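Local coordinates for CRISPR system Cmr subunit Cmr6 (Pyrococcus furiosus, PDB 4W8V), which binds RNA and, together with Cmr1, caps the elongated type III-B Cmr ribonucleoprotein complex of CRISPR antiviral defence, at residues S23-G28 against L229-K234; R43-P48 against E152-K157; F145-I150 against F203-G208. One frame throughout, in Å; residues are numbered along the deposited sequence.

Interaction 1: residues S23-G28 against L229-K234; sequences SRLVVG and LGVGAK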
ATOM      1  N   SER A  23     -15.179   2.263   0.459  1.00 58.84           N
ATOM      2  CA  SER A  23     -15.541   3.431  -0.320  1.00 56.64           C
ATOM      3  C   SER A  23     -15.227   3.129  -1.788  1.00 63.39           C
ATOM      4  O   SER A  23     -14.655   2.088  -2.099  1.00 63.50           O
ATOM      5  CB  SER A  23     -14.779   4.690   0.167  1.00 59.05           C
ATOM      6  OG  SER A  23     -13.373   4.516   0.098  1.00 62.16           O
ATOM      7  N   ARG A  24     -15.596   4.026  -2.698  1.00 61.43           N
ATOM      8  CA  ARG A  24     -15.335   3.772  -4.105  1.00 51.06           C
ATOM      9  C   ARG A  24     -13.847   3.720  -4.401  1.00 57.21           C
ATOM     10  O   ARG A  24     -13.026   4.425  -3.793  1.00 54.17           O
ATOM     11  CB  ARG A  24     -15.994   4.824  -4.976  1.00 59.14           C
ATOM     12  CG  ARG A  24     -17.473   4.725  -5.022  1.00 64.84           C
ATOM     13  CD  ARG A  24     -18.074   5.967  -5.622  1.00 72.07           C
ATOM     14  NE  ARG A  24     -19.474   6.049  -5.241  1.00 95.99           N
ATOM     15  CZ  ARG A  24     -20.475   5.721  -6.042  1.00111.86           C
ATOM     16  NH1 ARG A  24     -20.226   5.319  -7.280  1.00116.52           N
ATOM     17  NH2 ARG A  24     -21.721   5.811  -5.608  1.00117.55           N
ATOM     18  N   LEU A  25     -13.504   2.867  -5.353  1.00 58.01           N
ATOM     19  CA  LEU A  25     -12.115   2.662  -5.703  1.00 61.88           C
ATOM     20  C   LEU A  25     -11.845   3.188  -7.111  1.00 58.93           C
ATOM     21  O   LEU A  25     -12.557   2.858  -8.066  1.00 66.92           O
ATOM     22  CB  LEU A  25     -11.771   1.180  -5.584  1.00 53.45           C
ATOM     23  CG  LEU A  25     -10.380   0.693  -5.951  1.00 56.26           C
ATOM     24  CD1 LEU A  25      -9.280   1.260  -5.009  1.00 45.91           C
ATOM     25  CD2 LEU A  25     -10.435  -0.828  -5.910  1.00 54.11           C
ATOM     26  N   VAL A  26     -10.825   4.031  -7.208  1.00 58.62           N
ATOM     27  CA  VAL A  26     -10.464   4.711  -8.444  1.00 54.79           C
ATOM     28  C   VAL A  26      -9.132   4.167  -8.953  1.00 53.09           C
ATOM     29  O   VAL A  26      -8.094   4.328  -8.325  1.00 60.35           O
ATOM     30  CB  VAL A  26     -10.377   6.230  -8.227  1.00 63.81           C
ATOM     31  CG1 VAL A  26     -10.144   6.955  -9.545  1.00 54.22           C
ATOM     32  CG2 VAL A  26     -11.652   6.733  -7.548  1.00 61.16           C
ATOM     33  N   VAL A  27      -9.185   3.491 -10.090  1.00 53.81           N
ATOM     34  CA  VAL A  27      -8.059   2.722 -10.620  1.00 52.99           C
ATOM     35  C   VAL A  27      -7.684   3.208 -12.012  1.00 55.51           C
ATOM     36  O   VAL A  27      -8.546   3.348 -12.862  1.00 61.97           O
ATOM     37  CB  VAL A  27      -8.416   1.201 -10.698  1.00 57.61           C
ATOM     38  CG1 VAL A  27      -7.212   0.406 -11.129  1.00 58.68           C
ATOM     39  CG2 VAL A  27      -8.938   0.712  -9.358  1.00 49.50           C
ATOM     40  N   GLY A  28      -6.400   3.473 -12.249  1.00 60.60           N
ATOM     41  CA  GLY A  28      -5.923   3.837 -13.573  1.00 51.52           C
ATOM     42  C   GLY A  28      -5.728   2.620 -14.458  1.00 65.06           C
ATOM     43  O   GLY A  28      -5.145   1.614 -14.036  1.00 59.88           O
ATOM     44  N   LEU A 229      -5.234   3.933   4.861  1.00 56.23           N
ATOM     45  CA  LEU A 229      -4.581   4.790   3.864  1.00 57.80           C
ATOM     46  C   LEU A 229      -5.247   4.699   2.487  1.00 60.91           C
ATOM     47  O   LEU A 229      -5.501   5.705   1.843  1.00 54.27           O
ATOM     48  CB  LEU A 229      -3.099   4.438   3.753  1.00 48.92           C
ATOM     49  CG  LEU A 229      -2.340   4.619   5.074  1.00 61.50           C
ATOM     50  CD1 LEU A 229      -0.859   4.301   4.936  1.00 66.40           C
ATOM     51  CD2 LEU A 229      -2.522   6.031   5.580  1.00 59.09           C
ATOM     52  N   GLY A 230      -5.533   3.484   2.034  1.00 60.24           N
ATOM     53  CA  GLY A 230      -6.210   3.327   0.763  1.00 57.62           C
ATOM     54  C   GLY A 230      -5.282   3.066  -0.408  1.00 66.39           C
ATOM     55  O   GLY A 230      -4.090   3.401  -0.366  1.00 61.28           O
ATOM     56  N   VAL A 231      -5.835   2.454  -1.453  1.00 61.14           N
ATOM     57  CA  VAL A 231      -5.120   2.246  -2.704  1.00 54.13           C
ATOM     58  C   VAL A 231      -5.887   2.897  -3.839  1.00 56.15           C
ATOM     59  O   VAL A 231      -7.032   3.340  -3.665  1.00 50.23           O
ATOM     60  CB  VAL A 231      -4.937   0.750  -3.027  1.00 54.45           C
ATOM     61  CG1 VAL A 231      -3.765   0.159  -2.258  1.00 49.23           C
ATOM     62  CG2 VAL A 231      -6.238  -0.002  -2.750  1.00 50.03           C
ATOM     63  N   GLY A 232      -5.258   2.943  -5.008  1.00 51.43           N
ATOM     64  CA  GLY A 232      -5.847   3.611  -6.150  1.00 53.26           C
ATOM     65  C   GLY A 232      -5.594   5.098  -6.028  1.00 56.86           C
ATOM     66  O   GLY A 232      -4.753   5.529  -5.233  1.00 60.45           O
ATOM     67  N   ALA A 233      -6.354   5.882  -6.785  1.00 54.19           N
ATOM     68  CA  ALA A 233      -6.169   7.320  -6.846  1.00 52.54           C
ATOM     69  C   ALA A 233      -7.167   8.053  -5.952  1.00 61.77           C
ATOM     70  O   ALA A 233      -8.154   7.460  -5.475  1.00 55.42           O
ATOM     71  CB  ALA A 233      -6.310   7.798  -8.271  1.00 49.29           C
ATOM     72  N   LYS A 234      -6.886   9.336  -5.714  1.00 52.61           N
ATOM     73  CA  LYS A 234      -7.731  10.201  -4.891  1.00 43.38           C
ATOM     74  C   LYS A 234      -7.971   9.643  -3.490  1.00 49.01           C
ATOM     75  O   LYS A 234      -9.026   9.855  -2.897  1.00 52.54           O
ATOM     76  CB  LYS A 234      -9.071  10.439  -5.598  1.00 48.10           C
ATOM     77  CG  LYS A 234      -8.929  11.207  -6.892  1.00 64.60           C
ATOM     78  CD  LYS A 234     -10.266  11.769  -7.351  1.00 79.87           C
ATOM     79  CE  LYS A 234     -11.134  10.694  -7.989  1.00 89.10           C
ATOM     80  NZ  LYS A 234     -12.452  11.221  -8.464  1.00 92.04           N
TER
HETATM   81  O   HOH W   1      -8.910   4.869  -4.820  1.00 54.40           O

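Interaction 2: residues R43-P48 against E152-K157; sequences RNYGVP and EEIADK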
ATOM      1  N   ARG A  43     -14.389 -12.140 -17.007  1.00 64.06           N
ATOM      2  CA  ARG A  43     -14.603 -12.667 -15.668  1.00 67.26           C
ATOM      3  C   ARG A  43     -15.188 -11.645 -14.695  1.00 72.63           C
ATOM      4  O   ARG A  43     -16.095 -11.963 -13.914  1.00 64.16           O
ATOM      5  CB  ARG A  43     -13.283 -13.187 -15.113  1.00 67.80           C
ATOM      6  CG  ARG A  43     -12.666 -14.273 -15.961  1.00 69.65           C
ATOM      7  CD  ARG A  43     -13.423 -15.588 -15.771  1.00 70.41           C
ATOM      8  NE  ARG A  43     -13.246 -16.087 -14.412  1.00 73.39           N
ATOM      9  CZ  ARG A  43     -14.233 -16.502 -13.628  1.00 72.97           C
ATOM     10  NH1 ARG A  43     -15.480 -16.484 -14.070  1.00 70.76           N
ATOM     11  NH2 ARG A  43     -13.968 -16.935 -12.405  1.00 69.23           N
ATOM     12  N   ASN A  44     -14.664 -10.421 -14.731  1.00 61.43           N
ATOM     13  CA  ASN A  44     -14.910  -9.489 -13.636  1.00 57.26           C
ATOM     14  C   ASN A  44     -15.801  -8.274 -13.928  1.00 60.20           C
ATOM     15  O   ASN A  44     -15.790  -7.318 -13.170  1.00 69.95           O
ATOM     16  CB  ASN A  44     -13.572  -8.993 -13.104  1.00 65.07           C
ATOM     17  CG  ASN A  44     -12.716 -10.108 -12.558  1.00 59.33           C
ATOM     18  OD1 ASN A  44     -13.226 -11.117 -12.067  1.00 62.98           O
ATOM     19  ND2 ASN A  44     -11.392  -9.928 -12.632  1.00 63.27           N
ATOM     20  N   TYR A  45     -16.573  -8.315 -15.000  1.00 59.47           N
ATOM     21  CA  TYR A  45     -17.508  -7.245 -15.356  1.00 67.62           C
ATOM     22  C   TYR A  45     -16.818  -5.894 -15.545  1.00 63.64           C
ATOM     23  O   TYR A  45     -17.406  -4.848 -15.296  1.00 64.71           O
ATOM     24  CB  TYR A  45     -18.628  -7.105 -14.308  1.00 68.06           C
ATOM     25  CG  TYR A  45     -19.286  -8.409 -13.896  1.00 61.00           C
ATOM     26  CD1 TYR A  45     -20.449  -8.854 -14.512  1.00 66.31           C
ATOM     27  CD2 TYR A  45     -18.749  -9.182 -12.877  1.00 66.71           C
ATOM     28  CE1 TYR A  45     -21.058 -10.046 -14.124  1.00 73.36           C
ATOM     29  CE2 TYR A  45     -19.340 -10.375 -12.486  1.00 70.62           C
ATOM     30  CZ  TYR A  45     -20.493 -10.801 -13.110  1.00 76.35           C
ATOM     31  OH  TYR A  45     -21.066 -11.989 -12.715  1.00 83.57           O
ATOM     32  N   GLY A  46     -15.570  -5.917 -15.988  1.00 72.18           N
ATOM     33  CA  GLY A  46     -14.841  -4.687 -16.268  1.00 60.40           C
ATOM     34  C   GLY A  46     -14.036  -4.155 -15.100  1.00 60.87           C
ATOM     35  O   GLY A  46     -13.297  -3.172 -15.239  1.00 64.77           O
ATOM     36  N   VAL A  47     -14.159  -4.805 -13.951  1.00 62.06           N
ATOM     37  CA  VAL A  47     -13.471  -4.353 -12.743  1.00 61.98           C
ATOM     38  C   VAL A  47     -11.967  -4.661 -12.792  1.00 62.93           C
ATOM     39  O   VAL A  47     -11.577  -5.825 -12.903  1.00 69.78           O
ATOM     40  CB  VAL A  47     -14.118  -5.010 -11.504  1.00 55.33           C
ATOM     41  CG1 VAL A  47     -13.429  -4.597 -10.209  1.00 50.23           C
ATOM     42  CG2 VAL A  47     -15.585  -4.641 -11.457  1.00 56.65           C
ATOM     43  N   PRO A  48     -11.110  -3.624 -12.720  1.00 56.43           N
ATOM     44  CA  PRO A  48      -9.680  -3.926 -12.802  1.00 55.19           C
ATOM     45  C   PRO A  48      -9.113  -4.426 -11.478  1.00 50.51           C
ATOM     46  O   PRO A  48      -9.787  -4.399 -10.459  1.00 59.53           O
ATOM     47  CB  PRO A  48      -9.076  -2.578 -13.195  1.00 58.44           C
ATOM     48  CG  PRO A  48     -10.008  -1.588 -12.594  1.00 54.55           C
ATOM     49  CD  PRO A  48     -11.357  -2.166 -12.756  1.00 58.13           C
ATOM     50  N   GLU A 152     -17.186 -14.505  -8.692  1.00 76.95           N
ATOM     51  CA  GLU A 152     -18.381 -15.196  -8.204  1.00 77.07           C
ATOM     52  C   GLU A 152     -19.098 -14.457  -7.079  1.00 81.80           C
ATOM     53  O   GLU A 152     -20.315 -14.567  -6.940  1.00 86.23           O
ATOM     54  CB  GLU A 152     -18.043 -16.615  -7.733  1.00 73.99           C
ATOM     55  CG  GLU A 152     -16.972 -16.725  -6.667  1.00 75.43           C
ATOM     56  CD  GLU A 152     -15.564 -16.761  -7.253  1.00 86.84           C
ATOM     57  OE1 GLU A 152     -15.381 -16.317  -8.409  1.00 84.09           O
ATOM     58  OE2 GLU A 152     -14.638 -17.239  -6.560  1.00 86.95           O
ATOM     59  N   GLU A 153     -18.362 -13.688  -6.285  1.00 76.41           N
ATOM     60  CA  GLU A 153     -18.985 -13.018  -5.149  1.00 68.03           C
ATOM     61  C   GLU A 153     -19.453 -11.618  -5.477  1.00 65.98           C
ATOM     62  O   GLU A 153     -19.763 -10.839  -4.594  1.00 69.85           O
ATOM     63  CB  GLU A 153     -18.034 -12.990  -3.973  1.00 72.65           C
ATOM     64  CG  GLU A 153     -17.589 -14.367  -3.584  1.00 80.30           C
ATOM     65  CD  GLU A 153     -16.955 -14.385  -2.236  1.00 81.23           C
ATOM     66  OE1 GLU A 153     -17.276 -13.476  -1.441  1.00 81.16           O
ATOM     67  OE2 GLU A 153     -16.136 -15.292  -1.979  1.00 81.88           O
ATOM     68  N   ILE A 154     -19.535 -11.311  -6.757  1.00 69.23           N
ATOM     69  CA  ILE A 154     -20.055 -10.033  -7.175  1.00 75.20           C
ATOM     70  C   ILE A 154     -21.536 -10.216  -7.432  1.00 95.62           C
ATOM     71  O   ILE A 154     -21.934 -10.893  -8.380  1.00 90.21           O
ATOM     72  CB  ILE A 154     -19.313  -9.501  -8.418  1.00 73.13           C
ATOM     73  CG1 ILE A 154     -17.843  -9.246  -8.056  1.00 71.00           C
ATOM     74  CG2 ILE A 154     -19.988  -8.250  -8.941  1.00 77.98           C
ATOM     75  CD1 ILE A 154     -16.953  -8.794  -9.212  1.00 72.69           C
ATOM     76  N   ALA A 155     -22.343  -9.632  -6.550  1.00118.32           N
ATOM     77  CA  ALA A 155     -23.787  -9.838  -6.540  1.00131.97           C
ATOM     78  C   ALA A 155     -24.441  -9.368  -7.831  1.00132.39           C
ATOM     79  O   ALA A 155     -24.878 -10.179  -8.647  1.00136.29           O
ATOM     80  CB  ALA A 155     -24.406  -9.126  -5.349  1.00139.20           C
ATOM     81  N   ASP A 156     -24.513  -8.054  -8.004  1.00123.03           N
ATOM     82  CA  ASP A 156     -25.058  -7.478  -9.224  1.00116.18           C
ATOM     83  C   ASP A 156     -23.932  -6.865 -10.044  1.00108.76           C
ATOM     84  O   ASP A 156     -22.886  -6.520  -9.501  1.00107.60           O
ATOM     85  CB  ASP A 156     -26.122  -6.428  -8.898  0.50124.92           C
ATOM     86  CG  ASP A 156     -27.125  -6.915  -7.871  0.50133.32           C
ATOM     87  OD1 ASP A 156     -28.032  -7.687  -8.245  0.50138.23           O
ATOM     88  OD2 ASP A 156     -27.005  -6.525  -6.691  0.50134.62           O
ATOM     89  N   LYS A 157     -24.147  -6.742 -11.349  1.00 99.36           N
ATOM     90  CA  LYS A 157     -23.145  -6.180 -12.250  1.00 95.76           C
ATOM     91  C   LYS A 157     -22.757  -4.754 -11.847  1.00 87.72           C
ATOM     92  O   LYS A 157     -23.583  -3.849 -11.897  1.00 89.93           O
ATOM     93  CB  LYS A 157     -23.662  -6.198 -13.688  1.00 94.26           C
ATOM     94  CG  LYS A 157     -22.876  -5.309 -14.639  1.00102.09           C
ATOM     95  CD  LYS A 157     -23.250  -5.599 -16.080  1.00109.35           C
ATOM     96  CE  LYS A 157     -22.589  -4.626 -17.034  1.00113.16           C
ATOM     97  NZ  LYS A 157     -23.136  -3.254 -16.875  1.00119.83           N
TER
HETATM   98  O   HOH W   2     -20.828 -12.870 -10.273  1.00 75.27           O

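Interaction 3: residues F145-I150 against F203-G208; sequences FDAIPI and FLVAVG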
ATOM      1  N   PHE A 145       1.325 -10.100  -3.731  1.00 59.93           N
ATOM      2  CA  PHE A 145       0.477 -10.506  -4.843  1.00 58.26           C
ATOM      3  C   PHE A 145      -0.463  -9.405  -5.242  1.00 57.13           C
ATOM      4  O   PHE A 145      -0.783  -8.511  -4.454  1.00 55.99           O
ATOM      5  CB  PHE A 145      -0.360 -11.753  -4.506  1.00 55.65           C
ATOM      6  CG  PHE A 145       0.450 -12.996  -4.286  1.00 66.58           C
ATOM      7  CD1 PHE A 145       1.107 -13.607  -5.336  1.00 65.75           C
ATOM      8  CD2 PHE A 145       0.534 -13.563  -3.025  1.00 69.09           C
ATOM      9  CE1 PHE A 145       1.850 -14.747  -5.135  1.00 72.21           C
ATOM     10  CE2 PHE A 145       1.274 -14.695  -2.803  1.00 66.20           C
ATOM     11  CZ  PHE A 145       1.934 -15.301  -3.860  1.00 74.21           C
ATOM     12  N   ASP A 146      -0.929  -9.496  -6.477  1.00 59.32           N
ATOM     13  CA  ASP A 146      -1.963  -8.611  -6.943  1.00 55.55           C
ATOM     14  C   ASP A 146      -3.272  -8.910  -6.214  1.00 66.76           C
ATOM     15  O   ASP A 146      -3.588 -10.073  -5.890  1.00 58.10           O
ATOM     16  CB  ASP A 146      -2.106  -8.738  -8.460  1.00 55.84           C
ATOM     17  CG  ASP A 146      -0.838  -8.285  -9.203  1.00 59.06           C
ATOM     18  OD1 ASP A 146      -0.495  -7.094  -9.154  1.00 66.34           O
ATOM     19  OD2 ASP A 146      -0.162  -9.118  -9.804  1.00 68.70           O
ATOM     20  N   ALA A 147      -4.014  -7.849  -5.925  1.00 65.90           N
ATOM     21  CA  ALA A 147      -5.332  -7.979  -5.327  1.00 67.28           C
ATOM     22  C   ALA A 147      -6.343  -8.058  -6.442  1.00 60.40           C
ATOM     23  O   ALA A 147      -6.400  -7.171  -7.287  1.00 59.49           O
ATOM     24  CB  ALA A 147      -5.629  -6.822  -4.421  1.00 62.73           C
ATOM     25  N   ILE A 148      -7.156  -9.109  -6.437  1.00 59.19           N
ATOM     26  CA  ILE A 148      -7.954  -9.447  -7.609  1.00 52.46           C
ATOM     27  C   ILE A 148      -9.458  -9.582  -7.299  1.00 55.79           C
ATOM     28  O   ILE A 148      -9.827 -10.113  -6.260  1.00 53.74           O
ATOM     29  CB  ILE A 148      -7.401 -10.735  -8.225  1.00 59.33           C
ATOM     30  CG1 ILE A 148      -7.308 -11.826  -7.145  1.00 66.86           C
ATOM     31  CG2 ILE A 148      -6.018 -10.491  -8.804  1.00 57.39           C
ATOM     32  CD1 ILE A 148      -6.338 -12.913  -7.431  1.00 64.36           C
ATOM     33  N   PRO A 149     -10.317  -9.061  -8.188  1.00 52.00           N
ATOM     34  CA  PRO A 149     -11.763  -9.161  -8.048  1.00 54.63           C
ATOM     35  C   PRO A 149     -12.199 -10.619  -7.962  1.00 65.54           C
ATOM     36  O   PRO A 149     -11.724 -11.441  -8.735  1.00 66.82           O
ATOM     37  CB  PRO A 149     -12.294  -8.506  -9.331  1.00 58.59           C
ATOM     38  CG  PRO A 149     -11.224  -7.628  -9.772  1.00 59.52           C
ATOM     39  CD  PRO A 149      -9.949  -8.316  -9.402  1.00 61.18           C
ATOM     40  N   ILE A 150     -13.054 -10.929  -6.997  1.00 63.65           N
ATOM     41  CA  ILE A 150     -13.609 -12.267  -6.850  1.00 70.22           C
ATOM     42  C   ILE A 150     -14.936 -12.327  -7.598  1.00 66.14           C
ATOM     43  O   ILE A 150     -15.984 -11.947  -7.068  1.00 65.71           O
ATOM     44  CB  ILE A 150     -13.796 -12.640  -5.377  1.00 59.53           C
ATOM     45  CG1 ILE A 150     -12.469 -12.405  -4.641  1.00 54.60           C
ATOM     46  CG2 ILE A 150     -14.290 -14.097  -5.274  1.00 63.45           C
ATOM     47  CD1 ILE A 150     -12.517 -12.528  -3.136  1.00 57.19           C
ATOM     48  N   PHE A 203     -12.507  -8.275  -3.324  1.00 56.04           N
ATOM     49  CA  PHE A 203     -11.162  -8.524  -3.809  1.00 54.81           C
ATOM     50  C   PHE A 203     -10.493  -9.580  -2.945  1.00 54.37           C
ATOM     51  O   PHE A 203     -10.691  -9.618  -1.737  1.00 52.15           O
ATOM     52  CB  PHE A 203     -10.306  -7.230  -3.808  1.00 56.55           C
ATOM     53  CG  PHE A 203     -10.646  -6.281  -4.913  1.00 56.52           C
ATOM     54  CD1 PHE A 203     -11.788  -5.508  -4.848  1.00 62.71           C
ATOM     55  CD2 PHE A 203      -9.827  -6.166  -6.023  1.00 57.91           C
ATOM     56  CE1 PHE A 203     -12.114  -4.647  -5.878  1.00 58.42           C
ATOM     57  CE2 PHE A 203     -10.139  -5.305  -7.057  1.00 50.53           C
ATOM     58  CZ  PHE A 203     -11.277  -4.545  -6.987  1.00 54.77           C
ATOM     59  N   LEU A 204      -9.691 -10.432  -3.573  1.00 58.23           N
ATOM     60  CA  LEU A 204      -8.781 -11.293  -2.836  1.00 56.45           C
ATOM     61  C   LEU A 204      -7.427 -10.597  -2.661  1.00 58.71           C
ATOM     62  O   LEU A 204      -6.855 -10.088  -3.612  1.00 61.19           O
ATOM     63  CB  LEU A 204      -8.600 -12.622  -3.556  1.00 65.71           C
ATOM     64  CG  LEU A 204      -7.945 -13.736  -2.748  1.00 67.64           C
ATOM     65  CD1 LEU A 204      -8.949 -14.316  -1.765  1.00 72.59           C
ATOM     66  CD2 LEU A 204      -7.439 -14.802  -3.677  1.00 73.84           C
ATOM     67  N   VAL A 205      -6.916 -10.608  -1.439  1.00 58.84           N
ATOM     68  CA  VAL A 205      -5.686  -9.923  -1.083  1.00 47.06           C
ATOM     69  C   VAL A 205      -4.747 -10.904  -0.403  1.00 55.29           C
ATOM     70  O   VAL A 205      -5.157 -11.618   0.514  1.00 61.86           O
ATOM     71  CB  VAL A 205      -5.959  -8.742  -0.136  1.00 55.66           C
ATOM     72  CG1 VAL A 205      -4.656  -8.119   0.348  1.00 56.32           C
ATOM     73  CG2 VAL A 205      -6.866  -7.700  -0.811  1.00 59.90           C
ATOM     74  N   ALA A 206      -3.492 -10.954  -0.838  1.00 57.55           N
ATOM     75  CA  ALA A 206      -2.584 -11.969  -0.327  1.00 54.40           C
ATOM     76  C   ALA A 206      -1.122 -11.567  -0.353  1.00 55.13           C
ATOM     77  O   ALA A 206      -0.691 -10.789  -1.193  1.00 53.44           O
ATOM     78  CB  ALA A 206      -2.763 -13.261  -1.124  1.00 61.60           C
ATOM     79  N   VAL A 207      -0.358 -12.150   0.562  1.00 62.76           N
ATOM     80  CA  VAL A 207       1.089 -12.026   0.566  1.00 61.99           C
ATOM     81  C   VAL A 207       1.696 -13.412   0.790  1.00 64.90           C
ATOM     82  O   VAL A 207       1.059 -14.264   1.374  1.00 62.21           O
ATOM     83  CB  VAL A 207       1.589 -11.043   1.656  1.00 68.87           C
ATOM     84  CG1 VAL A 207       1.026  -9.646   1.418  1.00 67.17           C
ATOM     85  CG2 VAL A 207       1.243 -11.537   3.052  1.00 65.95           C
ATOM     86  N   GLY A 208       2.923 -13.627   0.327  1.00 71.84           N
ATOM     87  CA  GLY A 208       3.557 -14.928   0.433  1.00 70.57           C
ATOM     88  C   GLY A 208       5.024 -14.890   0.817  1.00 74.61           C
ATOM     89  O   GLY A 208       5.715 -13.903   0.581  1.00 74.94           O
TER
HETATM   90  O   HOH W   3      -0.096  -7.831  -1.701  1.00 53.73           O
HETATM   91  O   HOH W   4      -3.100  -9.393  -3.060  1.00 61.48           O

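Interaction 1: residues S23-G28 against L229-K234
Val26 meets Ala233 and Lys234 through its two methyl branches. With CG1 anti to the backbone N (chi1 -174°), that methyl lies 4.1 Å from Ala233 CB; both methyls come near Lys234 CE, and CG2, beside the backbone N, is the nearer of the two, with Val26 CG2 4.0 Å from Lys234 CE. The lysine chain crosses the valine obliquely and touches it with its shaft rather than its amino group: the bend at chi3 (-78°) sets CE over the valine. One residue earlier, Leu25 leans in by a single methyl, CD1, which lies 3.3 Å from Val231 O and also packs against Val231 CG2. Backbone polar groups fill the middle. Ala233 N donates to Val26 O at 2.8 Å with an N-H...O angle of 164°. Just before it, Gly232 has no side chain, and its CA passes 3.2 Å from the same Val26 O. The sequence from Gly230 to Gly240 fits the GhGxxxxxGhG pattern (h, hydrophobic) of the glycine-rich loop of RAMP proteins, and Gly230 is where the chain leaves helical geometry after helix 212-228. This loop therefore docks on the edge strand 25-28. On that strand Leu25 and Val27 pair through the backbone with Val197 and Leu195 of strand 192-197, whose Phe194 packs against both Val26 and Ala233. Arg24 and Val231 each pair through the backbone with Gly240, at the far end of the loop. A water links the two backbones: it accepts from Val26 N at 3.2 Å and donates to two carbonyls of the loop, Val231 O at 2.7 Å and Ala233 O at 2.8 Å.

Interaction 2: residues R43-P48 against E152-K157
Tyr45 turns its CG anti to its carbonyl carbon (chi1 -47°), and Ile154 extends CD1 anti along its longer branch (chi2 176°), and these two rotations bring the phenol ring and the isoleucine together. The side chains run past each other in opposite directions. Contact is made on one branch of the ring: Tyr45 CD2 is 4.1 Å from Ile154 CD1, and Tyr45 CE2 is 4.2 Å from Ile154 CG2. On the other branch, Tyr45 CD1 lies 4.2 Å from Lys157 CB, so both residues of the 152-157 loop approach obliquely from the same side of the ring plane, one near CD1 and the other near CD2 and CE2; the rest of the lysine chain leads off from the contact. Beyond the ring, the phenol reaches the backbone through water: Tyr45 OH donates to a water at 2.6 Å, and this water donates onward to Ile154 O at 3.0 Å. Evidence for any further polar link is thin. Arg43 NH2 stands 4.3 Å from Glu152 OE1, beyond salt-bridge range, so the opposite charges may attract but do not pair directly. Ile154 also packs on Pro202, at the start of strand 202-209, and Glu153 is tied by a salt bridge to Lys18 and by a hydrogen bond to Tyr245. These partners place the loop beside strands 13-21 and 202-209 and near the C-terminus. On the other segment, Val47 N bonds to Asn44 O at 3.1 Å, and Tyr45 and Gly46 both have positive phi. This is a type I' beta turn from Asn44 to Val47: it carries the chain from helix 34-43 toward helix 52-68 in the RAMP fold, with Tyr45 projecting from its second position onto the loop that leads from strand 143-149 to strand 161-165.

Interaction 3: residues F145-I150 against F203-G208
Ile148 and Leu204 form a hydrogen-bonded antiparallel pair that ties edge strand 143-149 to strand 202-209, in a sheet with the strand order of the ferredoxin-like fold of RAMP proteins. This end is tight. Leu204 N donates to Ile148 O at 2.7 Å with an N-H...O angle of 164°, and Ile148 N returns the bond to Leu204 O at 3.0 Å. On one face the two side chains lie side by side, pointing the same way, with Ile148 CG1 3.9 Å from Leu204 CB; Ile150 CD1 packs on Leu204 CB as well. On the opposite face of the sheet Pro149 CA sits above one face of the Phe203 ring, offset toward the rim, and Pro149 CG lies 3.7 Å from Phe203 CE2.

Toward Phe145 the pairing opens and water enters. Phe145 N makes only a weak bond to Ala206 O, bent to 135°. Two waters take over: both donate to Phe145 O, one also donating to Ala206 O and the other accepting from Ala206 N. The side chain of Asp146 turns away to bond Gly52 N. Across this looser end the Phe145 ring keeps an apolar touch, its CD2 lying 3.8 Å from Ala206 CB.

How the interactions relate
The three contacts cluster within the RAMP part of Cmr6 that this chain represents, their centres about 17 Å (1 and 2) and 15 Å (3 to either) apart. Along the chain, 43-48, 145-150, 152-157 and 203-208 alternate between interactions 2 and 3, while interaction 1 spans them all, from 23-28 to 229-234. Interaction 3 builds the edge of the four-stranded sheet; interaction 2 lies beside it, Asn44 CG packing 3.6 Å from Pro149 CB. Pro48, of the same segment as Asn44, reaches strand 25-28, where Val27 CB is 3.7 Å from Pro48 CG, and Leu25 CD2 meets Phe203 CZ at 4.0 Å. The glycine-rich loop, the three-stranded sheet and the four-stranded sheet are thus packed into one continuous body.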